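Local coordinates for MP-4 (Mucuna pruriens, PDB 5DSS), which contributes to snake venom neutralization by the seeds through stimulation of cross-reactive antibodies, and probably belongs among the Kunitz-type protease inhibitors, at residues T48-Y53 with E162-L166. Residues are numbered along the deposited sequence; the frame is centred on the assembly and turned at random.
Sequences TVLQDY and EGRRL
This is a short, loose antiparallel strand pairing in the beta-trefoil fold of the Kunitz-type inhibitor family. It joins strand 49-51, flanked by 35-37, to strand 164-167, flanked by 156-157. Thr48 to Asp52 and Arg164 to Leu166 are extended; the chain turns at Tyr53 and Glu162. The axes of 49-51 and 164-166 approach to 4.9 Å, with 127° between the N-to-C directions, so the strands splay. Gln51 faces Arg164 (CA to CA 4.9 Å) and Leu50 faces Arg165 (CA to CA 5.3 Å). Gln51 N donates to Arg164 O at 3.1 Å; the return bond, Arg164 N to Gln51 O, is weak at 3.4 Å. Gln51 and Arg164 share one face, their CB atoms 3.6 Å apart. Leu50 and Arg165 take the other. Gly163 (phi 162°, psi -142°) brings its CA within 3.2 Å of Leu50 CD1, where a CB would clash. Thr48 CG2 meets Arg165 CG at 3.4 Å. Tyr53 (chi1 m) closes the end: its CE1 is 3.0 Å from Arg164 NH1, at the ring edge, while the guanidinium turns a face to Tyr53 CZ. Val49 and Leu166 both touch Val110. With one bent and one weak backbone hydrogen bond, the loose ladder is accompanied by packing of Leu50 on the Gly163-Arg164 backbone and of Tyr53 on Arg164.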
ATOM      1  N   THR A  48       0.283 -11.258  -3.564  1.00 19.08           N
ATOM      2  CA  THR A  48      -0.942 -10.592  -3.160  1.00 17.23           C
ATOM      3  C   THR A  48      -0.890 -10.046  -1.736  1.00 16.60           C
ATOM      4  O   THR A  48      -0.838 -10.820  -0.766  1.00 16.02           O
ATOM      5  CB  THR A  48      -2.137 -11.555  -3.352  1.00 16.71           C
ATOM      6  OG1 THR A  48      -2.033 -12.174  -4.647  1.00 15.15           O
ATOM      7  CG2 THR A  48      -3.478 -10.828  -3.221  1.00 15.80           C
ATOM      8  N   VAL A  49      -0.872  -8.709  -1.638  1.00 15.69           N
ATOM      9  CA  VAL A  49      -0.951  -7.991  -0.364  1.00 14.50           C
ATOM     10  C   VAL A  49      -2.445  -7.971  -0.040  1.00 14.86           C
ATOM     11  O   VAL A  49      -3.246  -7.481  -0.829  1.00 14.74           O
ATOM     12  CB  VAL A  49      -0.403  -6.548  -0.467  1.00 13.60           C
ATOM     13  CG1 VAL A  49      -0.648  -5.753   0.806  1.00 12.26           C
ATOM     14  CG2 VAL A  49       1.077  -6.581  -0.771  1.00 14.17           C
ATOM     15  N   LEU A  50      -2.793  -8.502   1.132  1.00 15.21           N
ATOM     16  CA  LEU A  50      -4.170  -8.724   1.509  1.00 15.67           C
ATOM     17  C   LEU A  50      -4.678  -7.732   2.537  1.00 16.15           C
ATOM     18  O   LEU A  50      -3.944  -7.263   3.396  1.00 17.90           O
ATOM     19  CB  LEU A  50      -4.341 -10.140   2.071  1.00 15.62           C
ATOM     20  CG  LEU A  50      -5.299 -11.104   1.356  1.00 15.75           C
ATOM     21  CD1 LEU A  50      -6.748 -10.763   1.655  1.00 14.76           C
ATOM     22  CD2 LEU A  50      -5.061 -11.114  -0.142  1.00 15.81           C
ATOM     23  N   GLN A  51      -5.971  -7.442   2.450  1.00 15.71           N
ATOM     24  CA  GLN A  51      -6.629  -6.688   3.481  1.00 15.86           C
ATOM     25  C   GLN A  51      -7.524  -7.659   4.175  1.00 15.77           C
ATOM     26  O   GLN A  51      -8.169  -8.533   3.595  1.00 16.36           O
ATOM     27  CB  GLN A  51      -7.533  -5.659   2.948  1.00 18.03           C
ATOM     28  CG  GLN A  51      -6.834  -4.481   2.354  1.00 18.89           C
ATOM     29  CD  GLN A  51      -7.560  -3.251   2.759  1.00 20.46           C
ATOM     30  OE1 GLN A  51      -8.302  -3.256   3.767  1.00 19.57           O
ATOM     31  NE2 GLN A  51      -7.397  -2.169   1.983  1.00 22.33           N
ATOM     32  N   ASP A  52      -7.595  -7.506   5.434  1.00 15.41           N
ATOM     33  CA  ASP A  52      -8.196  -8.436   6.302  1.00 14.55           C
ATOM     34  C   ASP A  52      -9.655  -8.262   6.428  1.00 13.45           C
ATOM     35  O   ASP A  52     -10.098  -7.201   6.517  1.00 12.73           O
ATOM     36  CB  ASP A  52      -7.636  -8.104   7.617  1.00 15.55           C
ATOM     37  CG  ASP A  52      -7.242  -9.232   8.369  1.00 17.22           C
ATOM     38  OD1 ASP A  52      -7.878 -10.206   8.459  1.00 18.58           O
ATOM     39  OD2 ASP A  52      -6.226  -9.167   8.889  1.00 18.29           O
ATOM     40  N   TYR A  53     -10.400  -9.312   6.500  1.00 12.13           N
ATOM     41  CA  TYR A  53     -11.820  -9.265   6.754  1.00 11.19           C
ATOM     42  C   TYR A  53     -12.032  -9.275   8.260  1.00 11.57           C
ATOM     43  O   TYR A  53     -13.172  -9.122   8.759  1.00 12.16           O
ATOM     44  CB  TYR A  53     -12.543 -10.430   6.078  1.00  9.76           C
ATOM     45  CG  TYR A  53     -12.793 -10.226   4.580  1.00  9.10           C
ATOM     46  CD1 TYR A  53     -13.035  -8.944   4.045  1.00  6.86           C
ATOM     47  CD2 TYR A  53     -12.817 -11.312   3.713  1.00  7.00           C
ATOM     48  CE1 TYR A  53     -13.260  -8.762   2.696  1.00  3.82           C
ATOM     49  CE2 TYR A  53     -13.068 -11.136   2.365  1.00  5.80           C
ATOM     50  CZ  TYR A  53     -13.285  -9.864   1.853  1.00  3.85           C
ATOM     51  OH  TYR A  53     -13.534  -9.741   0.482  1.00  4.92           O
ATOM     52  N   GLU A 162     -11.416 -14.103  -1.222  1.00 28.59           N
ATOM     53  CA  GLU A 162     -10.330 -14.699  -0.449  1.00 29.07           C
ATOM     54  C   GLU A 162      -9.932 -13.796   0.693  1.00 28.58           C
ATOM     55  O   GLU A 162      -9.378 -14.221   1.709  1.00 26.99           O
ATOM     56  CB  GLU A 162      -9.192 -14.896  -1.417  1.00 30.70           C
ATOM     57  CG  GLU A 162      -9.751 -14.996  -2.832  1.00 30.85           C
ATOM     58  CD  GLU A 162      -8.963 -15.906  -3.734  1.00 30.02           C
ATOM     59  OE1 GLU A 162      -7.750 -15.675  -3.852  1.00 31.21           O
ATOM     60  OE2 GLU A 162      -9.561 -16.828  -4.325  1.00 30.14           O
ATOM     61  N   GLY A 163     -10.265 -12.535   0.490  1.00 27.86           N
ATOM     62  CA  GLY A 163      -9.884 -11.443   1.347  1.00 25.21           C
ATOM     63  C   GLY A 163     -10.118 -10.290   0.408  1.00 22.79           C
ATOM     64  O   GLY A 163     -11.060 -10.301  -0.384  1.00 22.85           O
ATOM     65  N   ARG A 164      -9.239  -9.307   0.477  1.00 19.88           N
ATOM     66  CA  ARG A 164      -9.396  -8.124  -0.301  1.00 18.31           C
ATOM     67  C   ARG A 164      -8.084  -7.676  -0.945  1.00 19.18           C
ATOM     68  O   ARG A 164      -7.241  -7.045  -0.299  1.00 18.04           O
ATOM     69  CB  ARG A 164      -9.876  -7.047   0.627  1.00 17.73           C
ATOM     70  CG  ARG A 164     -11.012  -6.230   0.088  1.00 15.37           C
ATOM     71  CD  ARG A 164     -11.376  -5.305   1.206  1.00 13.98           C
ATOM     72  NE  ARG A 164     -12.770  -4.940   1.131  1.00 12.96           N
ATOM     73  CZ  ARG A 164     -13.635  -5.194   2.094  1.00 12.16           C
ATOM     74  NH1 ARG A 164     -13.211  -5.814   3.199  1.00 11.47           N
ATOM     75  NH2 ARG A 164     -14.902  -4.791   1.952  1.00 11.41           N
ATOM     76  N   ARG A 165      -7.919  -7.996  -2.225  1.00 20.20           N
ATOM     77  CA  ARG A 165      -6.716  -7.625  -2.958  1.00 20.82           C
ATOM     78  C   ARG A 165      -6.808  -6.138  -3.259  1.00 21.13           C
ATOM     79  O   ARG A 165      -7.787  -5.674  -3.854  1.00 20.98           O
ATOM     80  CB  ARG A 165      -6.627  -8.406  -4.303  1.00 21.52           C
ATOM     81  CG  ARG A 165      -6.676  -9.926  -4.072  1.00 23.39           C
ATOM     82  CD  ARG A 165      -7.132 -10.787  -5.234  1.00 24.25           C
ATOM     83  NE  ARG A 165      -6.042 -11.020  -6.177  1.00 27.47           N
ATOM     84  CZ  ARG A 165      -6.008 -11.991  -7.100  1.00 29.10           C
ATOM     85  NH1 ARG A 165      -7.014 -12.860  -7.228  1.00 30.00           N
ATOM     86  NH2 ARG A 165      -4.954 -12.104  -7.904  1.00 28.20           N
ATOM     87  N   LEU A 166      -5.818  -5.374  -2.820  1.00 19.99           N
ATOM     88  CA  LEU A 166      -5.780  -3.985  -3.211  1.00 19.42           C
ATOM     89  C   LEU A 166      -5.673  -3.817  -4.720  1.00 20.10           C
ATOM     90  O   LEU A 166      -5.321  -4.759  -5.424  1.00 20.26           O
ATOM     91  CB  LEU A 166      -4.602  -3.290  -2.554  1.00 19.53           C
ATOM     92  CG  LEU A 166      -4.723  -2.845  -1.105  1.00 19.32           C
ATOM     93  CD1 LEU A 166      -3.422  -2.148  -0.715  1.00 18.24           C
ATOM     94  CD2 LEU A 166      -5.920  -1.923  -0.959  1.00 17.70           C
TER